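Local coordinates for Lin0012 protein (Listeria innocua, PDB 3K17) that probably phosphorylates phosphomevalonate with ATP, as a GHMP-family kinase of the mevalonate route to isopentenyl diphosphate, at residues Y271-L281 with A301-K312. Sequence-based numbering, arbitrary orientation.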
ATOM      1  N   TYR A 271     -23.510  51.629  -6.371  1.00 28.66           N
ATOM      2  CA  TYR A 271     -24.045  50.992  -7.576  1.00 29.16           C
ATOM      3  C   TYR A 271     -23.018  50.878  -8.696  1.00 29.86           C
ATOM      4  O   TYR A 271     -22.820  49.804  -9.264  1.00 29.27           O
ATOM      5  CB  TYR A 271     -25.266  51.756  -8.108  1.00 28.94           C
ATOM      6  CG  TYR A 271     -26.410  51.878  -7.125  1.00 27.27           C
ATOM      7  CD1 TYR A 271     -26.889  50.763  -6.435  1.00 28.80           C
ATOM      8  CD2 TYR A 271     -27.013  53.112  -6.885  1.00 28.05           C
ATOM      9  CE1 TYR A 271     -27.947  50.877  -5.523  1.00 27.97           C
ATOM     10  CE2 TYR A 271     -28.067  53.240  -5.979  1.00 27.10           C
ATOM     11  CZ  TYR A 271     -28.527  52.122  -5.301  1.00 28.24           C
ATOM     12  OH  TYR A 271     -29.555  52.253  -4.397  1.00 29.72           O
ATOM     13  N   SER A 272     -22.367  51.988  -9.021  1.00 31.12           N
ATOM     14  CA  SER A 272     -21.374  51.980 -10.083  1.00 30.91           C
ATOM     15  C   SER A 272     -20.188  51.078  -9.753  1.00 29.82           C
ATOM     16  O   SER A 272     -19.638  50.437 -10.637  1.00 32.26           O
ATOM     17  CB  SER A 272     -20.896  53.409 -10.376  1.00 32.36           C
ATOM     18  OG  SER A 272     -20.505  54.072  -9.189  1.00 34.67           O
ATOM     19  N   SER A 273     -19.799  51.020  -8.482  1.00 30.34           N
ATOM     20  CA  SER A 273     -18.677  50.174  -8.078  1.00 28.34           C
ATOM     21  C   SER A 273     -19.017  48.699  -8.270  1.00 27.05           C
ATOM     22  O   SER A 273     -18.190  47.909  -8.731  1.00 28.47           O
ATOM     23  CB  SER A 273     -18.317  50.420  -6.611  1.00 29.12           C
ATOM     24  OG  SER A 273     -17.918  51.758  -6.399  1.00 32.93           O
ATOM     25  N   ILE A 274     -20.237  48.326  -7.907  1.00 26.50           N
ATOM     26  CA  ILE A 274     -20.676  46.945  -8.060  1.00 25.08           C
ATOM     27  C   ILE A 274     -20.699  46.573  -9.547  1.00 26.66           C
ATOM     28  O   ILE A 274     -20.238  45.494  -9.937  1.00 24.19           O
ATOM     29  CB  ILE A 274     -22.073  46.746  -7.438  1.00 24.49           C
ATOM     30  CG1 ILE A 274     -21.991  46.916  -5.916  1.00 22.81           C
ATOM     31  CG2 ILE A 274     -22.618  45.373  -7.787  1.00 23.53           C
ATOM     32  CD1 ILE A 274     -21.080  45.910  -5.221  1.00 26.60           C
ATOM     33  N   LYS A 275     -21.215  47.475 -10.381  1.00 27.24           N
ATOM     34  CA  LYS A 275     -21.278  47.216 -11.815  1.00 28.46           C
ATOM     35  C   LYS A 275     -19.877  46.986 -12.354  1.00 28.75           C
ATOM     36  O   LYS A 275     -19.647  46.067 -13.143  1.00 28.46           O
ATOM     37  CB  LYS A 275     -21.913  48.395 -12.560  1.00 30.38           C
ATOM     38  CG  LYS A 275     -23.326  48.746 -12.138  1.00 32.56           C
ATOM     39  CD  LYS A 275     -23.899  49.803 -13.085  1.00 36.55           C
ATOM     40  CE  LYS A 275     -25.049  50.567 -12.456  1.00 37.94           C
ATOM     41  NZ  LYS A 275     -26.141  49.660 -12.037  1.00 40.95           N
ATOM     42  N   GLU A 276     -18.936  47.821 -11.922  1.00 29.29           N
ATOM     43  CA  GLU A 276     -17.554  47.689 -12.370  1.00 29.16           C
ATOM     44  C   GLU A 276     -16.932  46.391 -11.865  1.00 28.45           C
ATOM     45  O   GLU A 276     -16.230  45.702 -12.611  1.00 28.67           O
ATOM     46  CB  GLU A 276     -16.713  48.876 -11.893  1.00 31.29           C
ATOM     47  CG  GLU A 276     -17.166  50.227 -12.429  1.00 34.52           C
ATOM     48  CD  GLU A 276     -16.173  51.326 -12.106  1.00 38.32           C
ATOM     49  OE1 GLU A 276     -15.026  51.237 -12.586  1.00 39.73           O
ATOM     50  OE2 GLU A 276     -16.530  52.273 -11.373  1.00 39.92           O
ATOM     51  N   ASN A 277     -17.177  46.057 -10.598  1.00 27.72           N
ATOM     52  CA  ASN A 277     -16.622  44.822 -10.048  1.00 26.78           C
ATOM     53  C   ASN A 277     -17.167  43.666 -10.877  1.00 25.05           C
ATOM     54  O   ASN A 277     -16.428  42.768 -11.270  1.00 26.08           O
ATOM     55  CB  ASN A 277     -17.026  44.635  -8.581  1.00 24.79           C
ATOM     56  CG  ASN A 277     -16.100  43.679  -7.837  1.00 23.41           C
ATOM     57  OD1 ASN A 277     -15.395  42.875  -8.448  1.00 26.35           O
ATOM     58  ND2 ASN A 277     -16.106  43.757  -6.511  1.00 24.71           N
ATOM     59  N   ARG A 278     -18.467  43.699 -11.143  1.00 28.28           N
ATOM     60  CA  ARG A 278     -19.098  42.653 -11.938  1.00 29.76           C
ATOM     61  C   ARG A 278     -18.383  42.514 -13.273  1.00 30.23           C
ATOM     62  O   ARG A 278     -18.110  41.408 -13.727  1.00 31.14           O
ATOM     63  CB  ARG A 278     -20.572  42.979 -12.205  1.00 30.10           C
ATOM     64  CG  ARG A 278     -21.244  41.970 -13.138  1.00 29.08           C
ATOM     65  CD  ARG A 278     -22.633  42.395 -13.582  1.00 27.73           C
ATOM     66  NE  ARG A 278     -23.213  41.389 -14.468  1.00 28.18           N
ATOM     67  CZ  ARG A 278     -24.304  41.565 -15.209  1.00 28.47           C
ATOM     68  NH1 ARG A 278     -24.959  42.717 -15.184  1.00 26.41           N
ATOM     69  NH2 ARG A 278     -24.738  40.583 -15.990  1.00 28.41           N
ATOM     70  N   ARG A 279     -18.081  43.650 -13.890  1.00 32.31           N
ATOM     71  CA  ARG A 279     -17.422  43.670 -15.187  1.00 33.61           C
ATOM     72  C   ARG A 279     -16.050  43.015 -15.206  1.00 33.22           C
ATOM     73  O   ARG A 279     -15.781  42.169 -16.061  1.00 33.25           O
ATOM     74  CB  ARG A 279     -17.310  45.112 -15.699  1.00 38.29           C
ATOM     75  CG  ARG A 279     -18.650  45.839 -15.843  1.00 42.76           C
ATOM     76  CD  ARG A 279     -19.630  45.046 -16.697  1.00 46.35           C
ATOM     77  NE  ARG A 279     -20.837  45.802 -17.037  1.00 49.75           N
ATOM     78  CZ  ARG A 279     -21.778  46.174 -16.172  1.00 50.66           C
ATOM     79  NH1 ARG A 279     -21.673  45.868 -14.885  1.00 49.88           N
ATOM     80  NH2 ARG A 279     -22.838  46.846 -16.602  1.00 51.76           N
ATOM     81  N   ILE A 280     -15.180  43.390 -14.272  1.00 31.65           N
ATOM     82  CA  ILE A 280     -13.840  42.810 -14.250  1.00 30.79           C
ATOM     83  C   ILE A 280     -13.871  41.314 -13.950  1.00 30.52           C
ATOM     84  O   ILE A 280     -12.985  40.576 -14.368  1.00 28.49           O
ATOM     85  CB  ILE A 280     -12.919  43.524 -13.231  1.00 31.87           C
ATOM     86  CG1 ILE A 280     -13.383  43.250 -11.801  1.00 31.22           C
ATOM     87  CG2 ILE A 280     -12.925  45.027 -13.499  1.00 31.69           C
ATOM     88  CD1 ILE A 280     -12.460  43.836 -10.754  1.00 31.42           C
ATOM     89  N   LEU A 281     -14.892  40.868 -13.224  1.00 31.57           N
ATOM     90  CA  LEU A 281     -15.014  39.447 -12.911  1.00 32.00           C
ATOM     91  C   LEU A 281     -15.476  38.727 -14.172  1.00 34.64           C
ATOM     92  O   LEU A 281     -15.094  37.584 -14.420  1.00 35.21           O
ATOM     93  CB  LEU A 281     -16.005  39.231 -11.759  1.00 28.37           C
ATOM     94  CG  LEU A 281     -15.458  39.561 -10.360  1.00 25.60           C
ATOM     95  CD1 LEU A 281     -16.570  39.536  -9.329  1.00 24.02           C
ATOM     96  CD2 LEU A 281     -14.369  38.568  -9.998  1.00 23.87           C
ATOM     97  N   ALA A 301     -27.951  39.462 -12.203  1.00 25.57           N
ATOM     98  CA  ALA A 301     -27.333  40.782 -12.154  1.00 27.01           C
ATOM     99  C   ALA A 301     -27.966  41.755 -13.146  1.00 27.37           C
ATOM    100  O   ALA A 301     -28.152  42.929 -12.833  1.00 27.06           O
ATOM    101  CB  ALA A 301     -25.830  40.673 -12.410  1.00 25.50           C
ATOM    102  N   ASP A 302     -28.293  41.278 -14.342  1.00 28.29           N
ATOM    103  CA  ASP A 302     -28.913  42.156 -15.329  1.00 30.78           C
ATOM    104  C   ASP A 302     -30.219  42.729 -14.809  1.00 31.69           C
ATOM    105  O   ASP A 302     -30.467  43.930 -14.916  1.00 32.72           O
ATOM    106  CB  ASP A 302     -29.170  41.415 -16.637  1.00 31.82           C
ATOM    107  CG  ASP A 302     -27.907  41.204 -17.435  1.00 33.07           C
ATOM    108  OD1 ASP A 302     -26.928  41.939 -17.184  1.00 33.94           O
ATOM    109  OD2 ASP A 302     -27.892  40.322 -18.317  1.00 35.92           O
ATOM    110  N   SER A 303     -31.055  41.871 -14.235  1.00 32.31           N
ATOM    111  CA  SER A 303     -32.330  42.325 -13.704  1.00 32.23           C
ATOM    112  C   SER A 303     -32.114  43.329 -12.572  1.00 32.40           C
ATOM    113  O   SER A 303     -32.892  44.271 -12.408  1.00 30.42           O
ATOM    114  CB  SER A 303     -33.155  41.127 -13.225  1.00 33.99           C
ATOM    115  OG  SER A 303     -32.374  40.257 -12.424  1.00 41.87           O
ATOM    116  N   ALA A 304     -31.054  43.131 -11.792  1.00 31.92           N
ATOM    117  CA  ALA A 304     -30.750  44.043 -10.696  1.00 30.71           C
ATOM    118  C   ALA A 304     -30.404  45.408 -11.285  1.00 31.95           C
ATOM    119  O   ALA A 304     -30.802  46.445 -10.763  1.00 31.48           O
ATOM    120  CB  ALA A 304     -29.576  43.515  -9.881  1.00 31.17           C
ATOM    121  N   GLU A 305     -29.661  45.395 -12.384  1.00 32.90           N
ATOM    122  CA  GLU A 305     -29.266  46.628 -13.044  1.00 35.04           C
ATOM    123  C   GLU A 305     -30.434  47.302 -13.768  1.00 36.35           C
ATOM    124  O   GLU A 305     -30.611  48.515 -13.669  1.00 36.43           O
ATOM    125  CB  GLU A 305     -28.117  46.346 -14.014  1.00 34.66           C
ATOM    126  CG  GLU A 305     -26.796  46.061 -13.307  1.00 36.35           C
ATOM    127  CD  GLU A 305     -25.658  45.809 -14.272  1.00 37.50           C
ATOM    128  OE1 GLU A 305     -25.666  46.420 -15.360  1.00 40.25           O
ATOM    129  OE2 GLU A 305     -24.748  45.018 -13.943  1.00 36.29           O
ATOM    130  N   ASN A 306     -31.239  46.517 -14.480  1.00 38.10           N
ATOM    131  CA  ASN A 306     -32.382  47.068 -15.198  1.00 39.45           C
ATOM    132  C   ASN A 306     -33.381  47.699 -14.242  1.00 40.73           C
ATOM    133  O   ASN A 306     -34.123  48.609 -14.616  1.00 40.16           O
ATOM    134  CB  ASN A 306     -33.090  45.981 -16.007  1.00 39.52           C
ATOM    135  CG  ASN A 306     -32.198  45.363 -17.056  1.00 41.17           C
ATOM    136  OD1 ASN A 306     -31.368  46.044 -17.660  1.00 41.70           O
ATOM    137  ND2 ASN A 306     -32.370  44.068 -17.291  1.00 41.60           N
HETATM  138  N   MSE A 307     -33.392  47.218 -13.003  1.00 42.06           N
HETATM  139  CA  MSE A 307     -34.314  47.722 -11.995  1.00 42.77           C
HETATM  140  C   MSE A 307     -33.813  49.021 -11.370  1.00 41.62           C
HETATM  141  O   MSE A 307     -34.474  49.597 -10.506  1.00 39.98           O
HETATM  142  CB  MSE A 307     -34.513  46.667 -10.906  1.00 48.52           C
HETATM  143  CG  MSE A 307     -35.876  46.702 -10.239  1.00 54.73           C
HETATM  144 SE   MSE A 307     -37.302  46.286 -11.485  1.00 67.03          SE
HETATM  145  CE  MSE A 307     -37.095  44.366 -11.546  1.00 62.10           C
ATOM    146  N   GLY A 308     -32.636  49.472 -11.800  1.00 40.49           N
ATOM    147  CA  GLY A 308     -32.085  50.705 -11.267  1.00 39.06           C
ATOM    148  C   GLY A 308     -30.904  50.552 -10.323  1.00 38.93           C
ATOM    149  O   GLY A 308     -30.182  51.518 -10.083  1.00 38.43           O
ATOM    150  N   GLY A 309     -30.695  49.350  -9.791  1.00 36.64           N
ATOM    151  CA  GLY A 309     -29.590  49.134  -8.871  1.00 32.80           C
ATOM    152  C   GLY A 309     -28.378  48.479  -9.506  1.00 31.43           C
ATOM    153  O   GLY A 309     -27.987  48.829 -10.617  1.00 31.53           O
ATOM    154  N   ALA A 310     -27.776  47.530  -8.791  1.00 27.20           N
ATOM    155  CA  ALA A 310     -26.610  46.805  -9.283  1.00 25.03           C
ATOM    156  C   ALA A 310     -26.593  45.411  -8.655  1.00 23.03           C
ATOM    157  O   ALA A 310     -27.165  45.196  -7.585  1.00 21.84           O
ATOM    158  CB  ALA A 310     -25.333  47.560  -8.939  1.00 23.79           C
ATOM    159  N   GLY A 311     -25.946  44.468  -9.326  1.00 22.34           N
ATOM    160  CA  GLY A 311     -25.895  43.113  -8.815  1.00 22.10           C
ATOM    161  C   GLY A 311     -24.703  42.353  -9.347  1.00 22.42           C
ATOM    162  O   GLY A 311     -24.033  42.814 -10.272  1.00 21.82           O
ATOM    163  N   LYS A 312     -24.437  41.181  -8.773  1.00 20.99           N
ATOM    164  CA  LYS A 312     -23.295  40.381  -9.202  1.00 19.63           C
ATOM    165  C   LYS A 312     -23.254  39.052  -8.469  1.00 19.34           C
ATOM    166  O   LYS A 312     -24.014  38.821  -7.532  1.00 19.44           O
ATOM    167  CB  LYS A 312     -21.987  41.139  -8.926  1.00 18.89           C
ATOM    168  CG  LYS A 312     -21.808  41.554  -7.466  1.00 18.85           C
ATOM    169  CD  LYS A 312     -20.459  42.240  -7.202  1.00 19.65           C
ATOM    170  CE  LYS A 312     -19.279  41.266  -7.228  1.00 19.30           C
ATOM    171  NZ  LYS A 312     -19.148  40.454  -5.974  1.00 18.91           N
TER
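Arg278 and Arg279 of helix 267-288 meet Asp302 and Glu305 of helix 295-306 in a four-residue salt-bridge network, within the C-terminal domain of a GHMP kinase fold. Arg278 NH1 lies 2.6 Å from Glu305 OE2, with an N-H...O angle of 153°; the oxygen lies in the guanidinium plane, but the nitrogen approaches from above the carboxylate. Arg278 meets Asp302 end-on, its NH1 and NH2 both bonded to OD1 (NH2 at 2.8 Å) from the same face of that carboxylate. The extended chain of Arg278, its CG anti to the backbone N (chi1 175°), carries the guanidinium across to helix 295-306, where Ala301 CB covers the centre of one face, 3.3 Å above its plane. Arg279 NH2 reaches Glu305 OE1 at 3.1 Å on the syn side, so Glu305 bridges both arginines. Beyond the segments, Glu293 binds Arg278 NE and Lys298 pairs with Asp302 OD2.

The two helix segments run roughly antiparallel (154° between their directions), with 11.9 Å between their axes at closest approach. A Schellman motif at Gly308 ends the second helix, and the chain returns as edge strand 310-313 against helix 267-288. There Ala310 CB packs on Ile274 CG2 at 3.7 Å. Lys312 turns its aliphatic chain over Ile274 while NZ forms a salt bridge with Glu20 and a hydrogen bond to the Val17 carbonyl; its CE rests 3.8 Å from Leu281 CD1.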